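Local coordinates for hydrogenase (NiFe) small subunit HydA (Allochromatium vinosum, PDB 3MYR), which probably transfers electrons through its iron-sulfur clusters as the small subunit of a heterodimeric [NiFe] hydrogenase, which oxidises H2 with an electron acceptor, at residues Ser38-His42 with Ala53-Arg57; Gln67-Asp73 with Ala104-Val110; Ser75-Pro79 with Asn93-Leu97; Pro148-Val153 with Ala227-Trp233. All coordinates share one frame. Numbering follows the deposited sequence.

Interaction 1: residues Ser38-His42 with Ala53-Arg57; sequences SLDYH and AEAAR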
loop_
_atom_site.group_PDB
_atom_site.type_symbol
_atom_site.label_atom_id
_atom_site.label_comp_id
_atom_site.label_asym_id
_atom_site.label_seq_id
_atom_site.Cartn_x
_atom_site.Cartn_y
_atom_site.Cartn_z
ATOM N N SER A 38 8.008 -18.077 15.190
ATOM C CA SER A 38 9.088 -17.143 15.247
ATOM C C SER A 38 9.227 -16.605 13.843
ATOM O O SER A 38 9.726 -17.315 12.945
ATOM C CB SER A 38 10.395 -17.815 15.686
ATOM O OG SER A 38 11.378 -16.803 15.930
ATOM N N LEU A 39 8.648 -15.431 13.611
ATOM C CA LEU A 39 8.669 -14.857 12.262
ATOM C C LEU A 39 10.047 -14.196 12.131
ATOM O O LEU A 39 10.302 -13.128 12.706
ATOM C CB LEU A 39 7.551 -13.798 12.121
ATOM C CG LEU A 39 7.597 -12.975 10.820
ATOM C CD1 LEU A 39 7.403 -13.944 9.575
ATOM C CD2 LEU A 39 6.529 -11.808 10.759
ATOM N N ASP A 40 10.966 -14.843 11.413
ATOM C CA ASP A 40 12.378 -14.475 11.498
ATOM C C ASP A 40 12.853 -13.525 10.408
ATOM O O ASP A 40 13.930 -12.932 10.515
ATOM C CB ASP A 40 13.211 -15.732 11.485
ATOM C CG ASP A 40 13.035 -16.564 12.776
ATOM O OD1 ASP A 40 13.205 -17.809 12.725
ATOM O OD2 ASP A 40 12.726 -15.990 13.864
ATOM N N TYR A 41 12.016 -13.341 9.391
ATOM C CA TYR A 41 12.344 -12.444 8.306
ATOM C C TYR A 41 11.069 -12.026 7.601
ATOM O O TYR A 41 10.234 -12.879 7.244
ATOM C CB TYR A 41 13.253 -13.190 7.342
ATOM C CG TYR A 41 13.742 -12.408 6.165
ATOM C CD1 TYR A 41 14.893 -11.577 6.250
ATOM C CD2 TYR A 41 13.073 -12.490 4.944
ATOM C CE1 TYR A 41 15.352 -10.931 5.151
ATOM C CE2 TYR A 41 13.564 -11.851 3.790
ATOM C CZ TYR A 41 14.691 -11.089 3.898
ATOM O OH TYR A 41 15.137 -10.455 2.755
ATOM N N HIS A 42 10.897 -10.727 7.430
ATOM C CA HIS A 42 9.698 -10.176 6.806
ATOM C C HIS A 42 9.990 -8.716 6.559
ATOM O O HIS A 42 10.137 -7.966 7.510
ATOM C CB HIS A 42 8.458 -10.265 7.654
ATOM C CG HIS A 42 7.219 -9.942 6.865
ATOM N ND1 HIS A 42 7.152 -8.846 6.015
ATOM C CD2 HIS A 42 6.091 -10.667 6.638
ATOM C CE1 HIS A 42 6.009 -8.893 5.340
ATOM N NE2 HIS A 42 5.355 -9.991 5.692
ATOM N N ALA A 53 19.468 -7.534 8.113
ATOM C CA ALA A 53 18.229 -8.227 7.766
ATOM C C ALA A 53 18.531 -9.544 7.026
ATOM O O ALA A 53 17.968 -10.579 7.382
ATOM C CB ALA A 53 17.307 -7.338 6.941
ATOM N N GLU A 54 19.383 -9.495 6.009
ATOM C CA GLU A 54 19.795 -10.730 5.310
ATOM C C GLU A 54 20.418 -11.776 6.274
ATOM O O GLU A 54 20.079 -12.963 6.201
ATOM C CB GLU A 54 20.739 -10.439 4.140
ATOM C CG GLU A 54 20.058 -9.643 3.033
ATOM C CD GLU A 54 18.708 -10.298 2.640
ATOM O OE1 GLU A 54 17.643 -9.633 2.794
ATOM O OE2 GLU A 54 18.698 -11.507 2.301
ATOM N N ALA A 55 21.260 -11.317 7.205
ATOM C CA ALA A 55 21.887 -12.235 8.160
ATOM C C ALA A 55 20.792 -12.926 8.995
ATOM O O ALA A 55 20.945 -14.072 9.341
ATOM C CB ALA A 55 22.933 -11.491 9.069
ATOM N N ALA A 56 19.661 -12.264 9.263
ATOM C CA ALA A 56 18.654 -12.917 10.073
ATOM C C ALA A 56 17.994 -14.044 9.274
ATOM O O ALA A 56 17.679 -15.119 9.842
ATOM C CB ALA A 56 17.579 -11.887 10.571
ATOM N N ARG A 57 17.757 -13.830 7.972
ATOM C CA ARG A 57 17.167 -14.911 7.186
ATOM C C ARG A 57 18.154 -16.113 7.141
ATOM O O ARG A 57 17.750 -17.268 7.340
ATOM C CB ARG A 57 16.766 -14.458 5.768
ATOM C CG ARG A 57 16.484 -15.588 4.825
ATOM C CD ARG A 57 16.080 -15.105 3.418
ATOM N NE ARG A 57 17.150 -14.463 2.677
ATOM C CZ ARG A 57 18.064 -15.115 1.963
ATOM N NH1 ARG A 57 19.034 -14.421 1.385
ATOM N NH2 ARG A 57 18.041 -16.449 1.839
#
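Y41 is the side chain that ties the strand at 38-41 to the helix at 53-57. In the t rotamer it reaches across to the helix, where its flat ring can serve as packing surface and its hydroxyl as a polar tip. Y41 OH donates a 2.6 Å hydrogen bond to E54 OE1, and H43 NE2 bonds the same hydroxyl. The E54 CA-to-CB bond points away from the strand, but two successive m torsions curl the chain back so the carboxylate meets the phenol. One turn along, R57 takes a t, t, p course. Its CB lies 3.8 Å from the centroid of the Y41 ring, a CH-pi contact over the face, and its NH1 forms a 3.1 Å salt bridge with E54 OE2. The guanidinium is also held by E99. Small alanines let the helix come close: A56 CB lies 3.8 Å from D40 O and A53 CB 4.5 Å from Y41 CE1; A53 O sits at the ring edge. In its m rotamer D40 accepts from S38 OG at OD2 (2.6 Å) and bonds S5 OG at OD1. This is strand-to-helix packing of a flavodoxin-like alpha/beta domain, within a beta-alpha-beta crossover from strand 38-41 through helix 50-63 to strand 69-77.

Interaction 2: residues Gln67-Asp73 with Ala104-Val110; sequences QYLVIVD and AAAVIAV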
loop_
_atom_site.group_PDB
_atom_site.type_symbol
_atom_site.label_atom_id
_atom_site.label_comp_id
_atom_site.label_asym_id
_atom_site.label_seq_id
_atom_site.Cartn_x
_atom_site.Cartn_y
_atom_site.Cartn_z
ATOM N N GLN A 67 13.235 -27.630 9.173
ATOM C CA GLN A 67 12.093 -27.453 10.095
ATOM C C GLN A 67 11.376 -26.164 9.798
ATOM O O GLN A 67 10.274 -25.998 10.229
ATOM C CB GLN A 67 12.496 -27.416 11.599
ATOM C CG GLN A 67 13.274 -28.679 12.132
ATOM C CD GLN A 67 12.467 -29.984 11.972
ATOM O OE1 GLN A 67 11.282 -30.074 12.353
ATOM N NE2 GLN A 67 13.096 -30.986 11.349
ATOM N N TYR A 68 11.995 -25.210 9.127
ATOM C CA TYR A 68 11.307 -23.909 9.015
ATOM C C TYR A 68 10.216 -23.893 7.916
ATOM O O TYR A 68 10.285 -24.622 6.937
ATOM C CB TYR A 68 12.317 -22.767 8.903
ATOM C CG TYR A 68 13.210 -22.902 7.670
ATOM C CD1 TYR A 68 12.808 -22.383 6.435
ATOM C CD2 TYR A 68 14.436 -23.566 7.741
ATOM C CE1 TYR A 68 13.657 -22.514 5.297
ATOM C CE2 TYR A 68 15.294 -23.697 6.627
ATOM C CZ TYR A 68 14.894 -23.180 5.422
ATOM O OH TYR A 68 15.719 -23.343 4.339
ATOM N N LEU A 69 9.240 -23.018 8.066
ATOM C CA LEU A 69 8.240 -22.812 7.053
ATOM C C LEU A 69 8.619 -21.586 6.199
ATOM O O LEU A 69 9.043 -20.558 6.741
ATOM C CB LEU A 69 6.979 -22.462 7.824
ATOM C CG LEU A 69 5.579 -22.762 7.347
ATOM C CD1 LEU A 69 4.727 -21.548 7.608
ATOM C CD2 LEU A 69 5.352 -23.352 5.927
ATOM N N VAL A 70 8.464 -21.672 4.878
ATOM C CA VAL A 70 8.691 -20.516 4.045
ATOM C C VAL A 70 7.281 -20.086 3.560
ATOM O O VAL A 70 6.484 -20.930 3.136
ATOM C CB VAL A 70 9.623 -20.852 2.838
ATOM C CG1 VAL A 70 9.791 -19.666 1.895
ATOM C CG2 VAL A 70 10.982 -21.251 3.375
ATOM N N ILE A 71 6.944 -18.808 3.710
ATOM C CA ILE A 71 5.750 -18.264 3.028
ATOM C C ILE A 71 6.245 -17.344 1.909
ATOM O O ILE A 71 7.248 -16.587 2.108
ATOM C CB ILE A 71 4.893 -17.503 4.027
ATOM C CG1 ILE A 71 4.491 -18.506 5.161
ATOM C CG2 ILE A 71 3.672 -16.906 3.315
ATOM C CD1 ILE A 71 3.639 -17.910 6.262
ATOM N N VAL A 72 5.689 -17.508 0.695
ATOM C CA VAL A 72 6.150 -16.660 -0.436
ATOM C C VAL A 72 4.938 -15.861 -0.899
ATOM O O VAL A 72 3.850 -16.423 -1.137
ATOM C CB VAL A 72 6.584 -17.465 -1.657
ATOM C CG1 VAL A 72 6.993 -16.532 -2.807
ATOM C CG2 VAL A 72 7.670 -18.426 -1.325
ATOM N N ASP A 73 5.167 -14.574 -1.087
ATOM C CA ASP A 73 4.210 -13.596 -1.550
ATOM C C ASP A 73 4.768 -13.123 -2.927
ATOM O O ASP A 73 5.916 -12.675 -2.986
ATOM C CB ASP A 73 4.271 -12.391 -0.558
ATOM C CG ASP A 73 3.129 -11.511 -0.734
ATOM O OD1 ASP A 73 2.366 -11.859 -1.656
ATOM O OD2 ASP A 73 2.978 -10.472 -0.065
ATOM N N ALA A 104 13.562 -26.082 3.707
ATOM C CA ALA A 104 12.284 -25.837 4.415
ATOM C C ALA A 104 11.562 -27.150 4.739
ATOM O O ALA A 104 11.671 -28.087 3.953
ATOM C CB ALA A 104 11.350 -24.922 3.566
ATOM N N ALA A 105 10.789 -27.204 5.833
ATOM C CA ALA A 105 9.819 -28.263 6.007
ATOM C C ALA A 105 8.707 -28.172 4.914
ATOM O O ALA A 105 8.262 -29.184 4.373
ATOM C CB ALA A 105 9.142 -28.164 7.449
ATOM N N ALA A 106 8.220 -26.954 4.634
ATOM C CA ALA A 106 7.100 -26.793 3.688
ATOM C C ALA A 106 7.117 -25.355 3.219
ATOM O O ALA A 106 7.800 -24.507 3.821
ATOM C CB ALA A 106 5.767 -27.133 4.366
ATOM N N VAL A 107 6.387 -25.082 2.150
ATOM C CA VAL A 107 6.287 -23.748 1.559
ATOM C C VAL A 107 4.788 -23.434 1.344
ATOM O O VAL A 107 4.034 -24.237 0.788
ATOM C CB VAL A 107 6.976 -23.696 0.145
ATOM C CG1 VAL A 107 7.012 -22.270 -0.396
ATOM C CG2 VAL A 107 8.390 -24.254 0.220
ATOM N N ILE A 108 4.369 -22.254 1.764
ATOM C CA ILE A 108 3.033 -21.795 1.453
ATOM C C ILE A 108 3.174 -20.679 0.481
ATOM O O ILE A 108 3.891 -19.702 0.740
ATOM C CB ILE A 108 2.373 -21.205 2.709
ATOM C CG1 ILE A 108 2.214 -22.308 3.754
ATOM C CG2 ILE A 108 1.015 -20.570 2.355
ATOM C CD1 ILE A 108 1.645 -21.751 5.107
ATOM N N ALA A 109 2.519 -20.844 -0.668
ATOM C CA ALA A 109 2.408 -19.771 -1.621
ATOM C C ALA A 109 1.102 -19.018 -1.313
ATOM O O ALA A 109 -0.001 -19.508 -1.583
ATOM C CB ALA A 109 2.383 -20.367 -3.093
ATOM N N VAL A 110 1.227 -17.827 -0.772
ATOM C CA VAL A 110 0.059 -17.018 -0.404
ATOM C C VAL A 110 -0.232 -16.043 -1.529
ATOM O O VAL A 110 0.678 -15.346 -2.043
ATOM C CB VAL A 110 0.315 -16.307 0.963
ATOM C CG1 VAL A 110 1.423 -15.271 0.760
ATOM C CG2 VAL A 110 -0.925 -15.444 1.345
HETATM O O HOH W 1 1.246 -13.873 -4.195
#
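Parallel pairing lets V70 and V72 spend all their backbone polar groups on 104-110. V70 N donates to A106 O (3.1 Å) and V72 N to I108 O (2.8 Å), while V70 O accepts from I108 N (2.8 Å) and V72 O from V110 N (3.0 Å). Before this ladder, A105 N reaches Y68 O at 2.9 Å. The intervening L69, I71 and D73 turn their backbone groups to strand 5-10 instead, so the central strand is served from both edges. V110 O receives a 2.7 Å bond from a water that also makes a weak 3.4 Å bond to D73 OD1; the D73 side chain touches the [4Fe-4S] cluster. Y68 lays its ring over A104 CA and bonds T100 O through its hydroxyl. Beta-branched V70, I71, V72, V107 and I108 suit extended backbone and buried faces. L69, I71 and V110 pack on helix 151-164, and V110 also on helix 16-23; on the other face V72 meets F11. Strand 141-144 continues the parallel sheet beyond 106-110.

Interaction 3: residues Ser75-Pro79 with Asn93-Leu97; sequences SIPGP and NYSIL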
loop_
_atom_site.group_PDB
_atom_site.type_symbol
_atom_site.label_atom_id
_atom_site.label_comp_id
_atom_site.label_asym_id
_atom_site.label_seq_id
_atom_site.Cartn_x
_atom_site.Cartn_y
_atom_site.Cartn_z
ATOM N N SER A 75 4.911 -13.394 -7.537
ATOM C CA SER A 75 5.496 -14.271 -8.547
ATOM C C SER A 75 7.001 -14.042 -8.591
ATOM O O SER A 75 7.528 -13.151 -7.933
ATOM C CB SER A 75 4.839 -14.015 -9.926
ATOM O OG SER A 75 5.091 -12.644 -10.257
ATOM N N ILE A 76 7.696 -14.940 -9.263
ATOM C CA ILE A 76 9.144 -14.888 -9.377
ATOM C C ILE A 76 9.516 -14.909 -10.876
ATOM O O ILE A 76 9.065 -15.810 -11.611
ATOM C CB ILE A 76 9.713 -16.171 -8.743
ATOM C CG1 ILE A 76 9.229 -16.264 -7.253
ATOM C CG2 ILE A 76 11.264 -16.199 -8.817
ATOM C CD1 ILE A 76 7.978 -17.232 -7.031
ATOM N N PRO A 77 10.389 -13.986 -11.325
ATOM C CA PRO A 77 10.834 -14.125 -12.717
ATOM C C PRO A 77 11.656 -15.369 -12.794
ATOM O O PRO A 77 12.611 -15.560 -12.002
ATOM C CB PRO A 77 11.708 -12.881 -12.950
ATOM C CG PRO A 77 11.244 -11.866 -11.860
ATOM C CD PRO A 77 10.876 -12.746 -10.673
ATOM N N GLY A 78 11.291 -16.228 -13.740
ATOM C CA GLY A 78 11.900 -17.547 -13.831
ATOM C C GLY A 78 13.365 -17.519 -14.256
ATOM O O GLY A 78 13.889 -16.475 -14.691
ATOM N N PRO A 79 14.024 -18.681 -14.189
ATOM C CA PRO A 79 15.500 -18.672 -14.410
ATOM C C PRO A 79 15.840 -18.345 -15.887
ATOM O O PRO A 79 16.938 -17.968 -16.162
ATOM C CB PRO A 79 15.932 -20.120 -14.044
ATOM C CG PRO A 79 14.658 -20.953 -14.282
ATOM C CD PRO A 79 13.514 -20.030 -13.858
ATOM N N ASN A 93 15.411 -12.891 -7.405
ATOM C CA ASN A 93 14.395 -13.568 -6.616
ATOM C C ASN A 93 14.532 -15.073 -6.820
ATOM O O ASN A 93 14.303 -15.863 -5.878
ATOM C CB ASN A 93 12.992 -13.162 -7.076
ATOM C CG ASN A 93 12.534 -11.774 -6.551
ATOM O OD1 ASN A 93 11.436 -11.326 -6.917
ATOM N ND2 ASN A 93 13.404 -11.047 -5.855
ATOM N N TYR A 94 14.807 -15.493 -8.056
ATOM C CA TYR A 94 14.839 -16.932 -8.335
ATOM C C TYR A 94 15.913 -17.629 -7.511
ATOM O O TYR A 94 15.688 -18.692 -6.853
ATOM C CB TYR A 94 15.110 -17.180 -9.819
ATOM C CG TYR A 94 15.291 -18.649 -10.115
ATOM C CD1 TYR A 94 14.180 -19.497 -10.047
ATOM C CD2 TYR A 94 16.577 -19.224 -10.264
ATOM C CE1 TYR A 94 14.288 -20.868 -10.258
ATOM C CE2 TYR A 94 16.707 -20.631 -10.489
ATOM C CZ TYR A 94 15.536 -21.434 -10.494
ATOM O OH TYR A 94 15.535 -22.825 -10.657
ATOM N N SER A 95 17.074 -16.986 -7.467
ATOM C CA SER A 95 18.199 -17.504 -6.644
ATOM C C SER A 95 17.823 -17.608 -5.122
ATOM O O SER A 95 18.113 -18.611 -4.436
ATOM C CB SER A 95 19.363 -16.541 -6.826
ATOM O OG SER A 95 20.409 -17.007 -6.114
ATOM N N ILE A 96 17.130 -16.592 -4.620
ATOM C CA ILE A 96 16.747 -16.535 -3.204
ATOM C C ILE A 96 15.672 -17.598 -2.903
ATOM O O ILE A 96 15.727 -18.315 -1.911
ATOM C CB ILE A 96 16.238 -15.119 -2.820
ATOM C CG1 ILE A 96 17.374 -14.052 -2.977
ATOM C CG2 ILE A 96 15.643 -15.152 -1.372
ATOM C CD1 ILE A 96 16.716 -12.611 -3.322
ATOM N N LEU A 97 14.691 -17.716 -3.797
ATOM C CA LEU A 97 13.671 -18.742 -3.675
ATOM C C LEU A 97 14.306 -20.128 -3.547
ATOM O O LEU A 97 14.024 -20.862 -2.550
ATOM C CB LEU A 97 12.712 -18.702 -4.876
ATOM C CG LEU A 97 11.715 -19.887 -4.946
ATOM C CD1 LEU A 97 10.634 -19.613 -3.851
ATOM C CD2 LEU A 97 10.990 -19.876 -6.304
HETATM O O HOH W 2 14.128 -13.892 -10.392
#
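I76 is the bump of this contact, and the start of the helix at 93-97 supplies its hollow. Its CB points at the helix: I76 CG2 lies 3.7 Å from Y94 CA and 3.9 Å from N93 CB, and I76 CD1 is 4.1 Å from L97 CD2. N93 and L97 are one turn apart and both point toward 75-79, so a bulky aliphatic residue can fill the space beside Y94. A second fit lies farther along. P79 presses its CB onto the face of the Y94 ring, 3.8 Å from the centroid, a CH-pi contact that suits the flat aromatic and the rigid proline. Beside I76, a water bridges the two backbones, donating to P77 O at 2.8 Å and accepting from Y94 N at 2.9 Å. It satisfies an amide of the first helical turn, which has no carbonyl one turn earlier in the helix to bind. N93 directs its OD1 to S86 OG. Helix 132-135 closes the pocket, its L135 touching I76, P79 and L97, and F11 packs on I76 and N93. The contact thus seats the N-terminal end of helix 93-101 against the last part of strand 69-77.

Interaction 4: residues Pro148-Val153 with Ala227-Trp233; sequences PPIPMV and ACATMKW. With F3S (Fe3-s4 cluster), chain K; SF4 (iron/sulfur cluster), chain I.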
loop_
_atom_site.group_PDB
_atom_site.type_symbol
_atom_site.label_atom_id
_atom_site.label_comp_id
_atom_site.label_asym_id
_atom_site.label_seq_id
_atom_site.Cartn_x
_atom_site.Cartn_y
_atom_site.Cartn_z
ATOM N N PRO A 148 -6.212 -10.177 -2.337
ATOM C CA PRO A 148 -5.415 -11.214 -1.634
ATOM C C PRO A 148 -6.410 -12.263 -1.082
ATOM O O PRO A 148 -7.628 -12.090 -1.228
ATOM C CB PRO A 148 -4.755 -10.433 -0.493
ATOM C CG PRO A 148 -5.810 -9.313 -0.149
ATOM C CD PRO A 148 -6.584 -9.047 -1.457
ATOM N N PRO A 149 -5.910 -13.371 -0.540
ATOM C CA PRO A 149 -6.740 -14.343 0.152
ATOM C C PRO A 149 -7.393 -13.632 1.345
ATOM O O PRO A 149 -6.861 -12.659 1.893
ATOM C CB PRO A 149 -5.675 -15.392 0.714
ATOM C CG PRO A 149 -4.408 -15.158 -0.211
ATOM C CD PRO A 149 -4.464 -13.655 -0.384
ATOM N N ILE A 150 -8.473 -14.209 1.809
ATOM C CA ILE A 150 -9.135 -13.777 3.056
ATOM C C ILE A 150 -8.222 -13.821 4.275
ATOM O O ILE A 150 -7.562 -14.805 4.521
ATOM C CB ILE A 150 -10.354 -14.631 3.297
ATOM C CG1 ILE A 150 -11.338 -14.447 2.089
ATOM C CG2 ILE A 150 -11.123 -14.155 4.573
ATOM C CD1 ILE A 150 -12.497 -15.610 2.084
ATOM N N PRO A 151 -8.295 -12.789 5.138
ATOM C CA PRO A 151 -7.263 -12.751 6.210
ATOM C C PRO A 151 -7.325 -14.001 7.054
ATOM O O PRO A 151 -6.252 -14.555 7.374
ATOM C CB PRO A 151 -7.711 -11.555 7.069
ATOM C CG PRO A 151 -8.253 -10.559 5.991
ATOM C CD PRO A 151 -8.934 -11.485 4.915
ATOM N N MET A 152 -8.553 -14.411 7.463
ATOM C CA MET A 152 -8.647 -15.576 8.344
ATOM C C MET A 152 -8.520 -16.902 7.625
ATOM O O MET A 152 -8.325 -17.918 8.280
ATOM C CB MET A 152 -9.885 -15.508 9.214
ATOM C CG MET A 152 -9.470 -14.575 10.402
ATOM S SD MET A 152 -10.494 -14.801 11.786
ATOM C CE MET A 152 -12.052 -14.083 11.220
ATOM N N VAL A 153 -8.414 -16.874 6.281
ATOM C CA VAL A 153 -7.932 -18.074 5.560
ATOM C C VAL A 153 -6.440 -18.199 5.710
ATOM O O VAL A 153 -5.916 -19.299 5.935
ATOM C CB VAL A 153 -8.355 -18.048 4.079
ATOM C CG1 VAL A 153 -7.600 -19.120 3.271
ATOM C CG2 VAL A 153 -9.874 -18.227 3.990
ATOM N N ALA A 227 -13.710 -18.891 -0.060
ATOM C CA ALA A 227 -14.613 -18.985 1.099
ATOM C C ALA A 227 -15.410 -17.686 1.297
ATOM O O ALA A 227 -16.026 -17.498 2.355
ATOM C CB ALA A 227 -13.800 -19.257 2.403
ATOM N N CYS A 228 -15.351 -16.771 0.325
ATOM C CA CYS A 228 -15.919 -15.427 0.521
ATOM C C CYS A 228 -17.426 -15.503 0.823
ATOM O O CYS A 228 -17.964 -14.656 1.537
ATOM C CB CYS A 228 -15.720 -14.594 -0.769
ATOM S SG CYS A 228 -13.986 -14.673 -1.332
ATOM N N ALA A 229 -18.126 -16.434 0.159
ATOM C CA ALA A 229 -19.577 -16.466 0.266
ATOM C C ALA A 229 -20.034 -17.043 1.627
ATOM O O ALA A 229 -21.155 -16.811 2.024
ATOM C CB ALA A 229 -20.188 -17.311 -0.923
ATOM N N THR A 230 -19.170 -17.810 2.312
ATOM C CA THR A 230 -19.479 -18.389 3.628
ATOM C C THR A 230 -18.754 -17.727 4.797
ATOM O O THR A 230 -19.383 -17.422 5.792
ATOM C CB THR A 230 -19.163 -19.887 3.626
ATOM O OG1 THR A 230 -17.804 -20.103 3.175
ATOM C CG2 THR A 230 -20.132 -20.606 2.563
ATOM N N MET A 231 -17.426 -17.615 4.737
ATOM C CA MET A 231 -16.671 -16.981 5.811
ATOM C C MET A 231 -16.824 -15.461 5.693
ATOM O O MET A 231 -16.881 -14.752 6.695
ATOM C CB MET A 231 -15.166 -17.363 5.674
ATOM C CG MET A 231 -14.329 -16.718 6.765
ATOM S SD MET A 231 -12.585 -17.106 6.514
ATOM C CE MET A 231 -12.617 -18.970 6.627
ATOM N N LYS A 232 -16.876 -14.940 4.452
ATOM C CA LYS A 232 -16.882 -13.459 4.221
ATOM C C LYS A 232 -15.574 -12.819 4.654
ATOM O O LYS A 232 -14.684 -13.544 5.118
ATOM C CB LYS A 232 -18.051 -12.772 4.939
ATOM C CG LYS A 232 -19.412 -13.350 4.520
ATOM C CD LYS A 232 -20.485 -12.346 4.939
ATOM C CE LYS A 232 -21.884 -12.974 4.646
ATOM N NZ LYS A 232 -23.009 -12.042 5.118
ATOM N N TRP A 233 -15.451 -11.482 4.466
ATOM C CA TRP A 233 -14.220 -10.773 4.648
ATOM C C TRP A 233 -14.189 -9.906 5.874
ATOM O O TRP A 233 -15.196 -9.309 6.221
ATOM C CB TRP A 233 -14.024 -9.823 3.469
ATOM C CG TRP A 233 -13.379 -10.532 2.347
ATOM C CD1 TRP A 233 -13.978 -11.403 1.389
ATOM C CD2 TRP A 233 -12.001 -10.450 2.049
ATOM N NE1 TRP A 233 -12.966 -11.834 0.489
ATOM C CE2 TRP A 233 -11.776 -11.192 0.843
ATOM C CE3 TRP A 233 -10.937 -9.646 2.579
ATOM C CZ2 TRP A 233 -10.481 -11.326 0.285
ATOM C CZ3 TRP A 233 -9.626 -9.753 1.974
ATOM C CH2 TRP A 233 -9.431 -10.572 0.826
HETATM FE FE1 F3S K . -14.462 -13.383 -5.991
HETATM FE FE3 F3S K . -12.011 -12.778 -5.078
HETATM FE FE4 F3S K . -13.799 -13.612 -3.378
HETATM S S1 F3S K . -13.153 -11.637 -6.655
HETATM S S2 F3S K . -15.724 -12.990 -4.181
HETATM S S3 F3S K . -12.977 -14.826 -5.081
HETATM S S4 F3S K . -12.322 -12.061 -3.002
HETATM FE FE1 SF4 I . -3.047 -9.915 -5.387
HETATM FE FE2 SF4 I . -1.441 -10.832 -3.296
HETATM FE FE3 SF4 I . -0.536 -10.910 -5.970
HETATM FE FE4 SF4 I . -1.030 -8.454 -4.341
HETATM S S1 SF4 I . 0.689 -10.156 -4.102
HETATM S S2 SF4 I . -1.356 -8.887 -6.520
HETATM S S3 SF4 I . -2.982 -9.072 -3.339
HETATM S S4 SF4 I . -2.302 -12.029 -5.119
#
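The indole of W233 serves an iron-sulfur cluster and a domain contact at once: its NE1 donates a 3.5 Å hydrogen bond to C228 SG, the sulfur that binds FE4 of the [3Fe-4S] cluster at 2.3 Å, while the same indole packs its face and edge against 148-153. No hydrogen bond crosses between the two segments; the fit is one of shape. I150 covers one face of the indole, its CG1 3.7 Å from the centroid of the five-membered ring. P148 O lies at the ring edge, 3.1 Å from W233 CH2, and P151 CD comes within 3.5 Å of W233 CZ3. I150 CD1 continues to A227 CB at 3.9 Å. Flexible M231 fills the remaining space, its SD 3.8 Å from I150 CG2 and 3.9 Å from V153 CG2. The loop closes on A227 O, which accepts from M231 N at 2.8 Å. P148, after a cis peptide bond, also borders the nearby [4Fe-4S] cluster, its N 3.6 Å from S3. The two clusters come within 9.4 Å (FE1 of SF4 to FE3 of F3S), close enough for electron tunnelling. An N-H...S bond to a ligand thiolate withdraws charge from it, which generally stabilises the reduced state of a cluster, so W233 probably influences the potential of the [3Fe-4S] centre.

Interactions 1, 2 and 3 belong to one alpha/beta domain and reach the same sheet, their centres 13 to 18 Å apart. Interaction 1 closes first along the chain; helix 50-63 then leads to strand 69-77, which interactions 2 and 3 share. Interaction 3 is nested inside the loop closed by interaction 2, and the two touch where V72 meets L97; R57 similarly joins interaction 1 to I96. Interaction 4 comes last, 21 Å from interaction 2 between centres, but touching it through V110 and P149. It joins the domain with the first [4Fe-4S] cluster to the C-terminal part with the [3Fe-4S] cluster, holding the two clusters within electron-transfer distance.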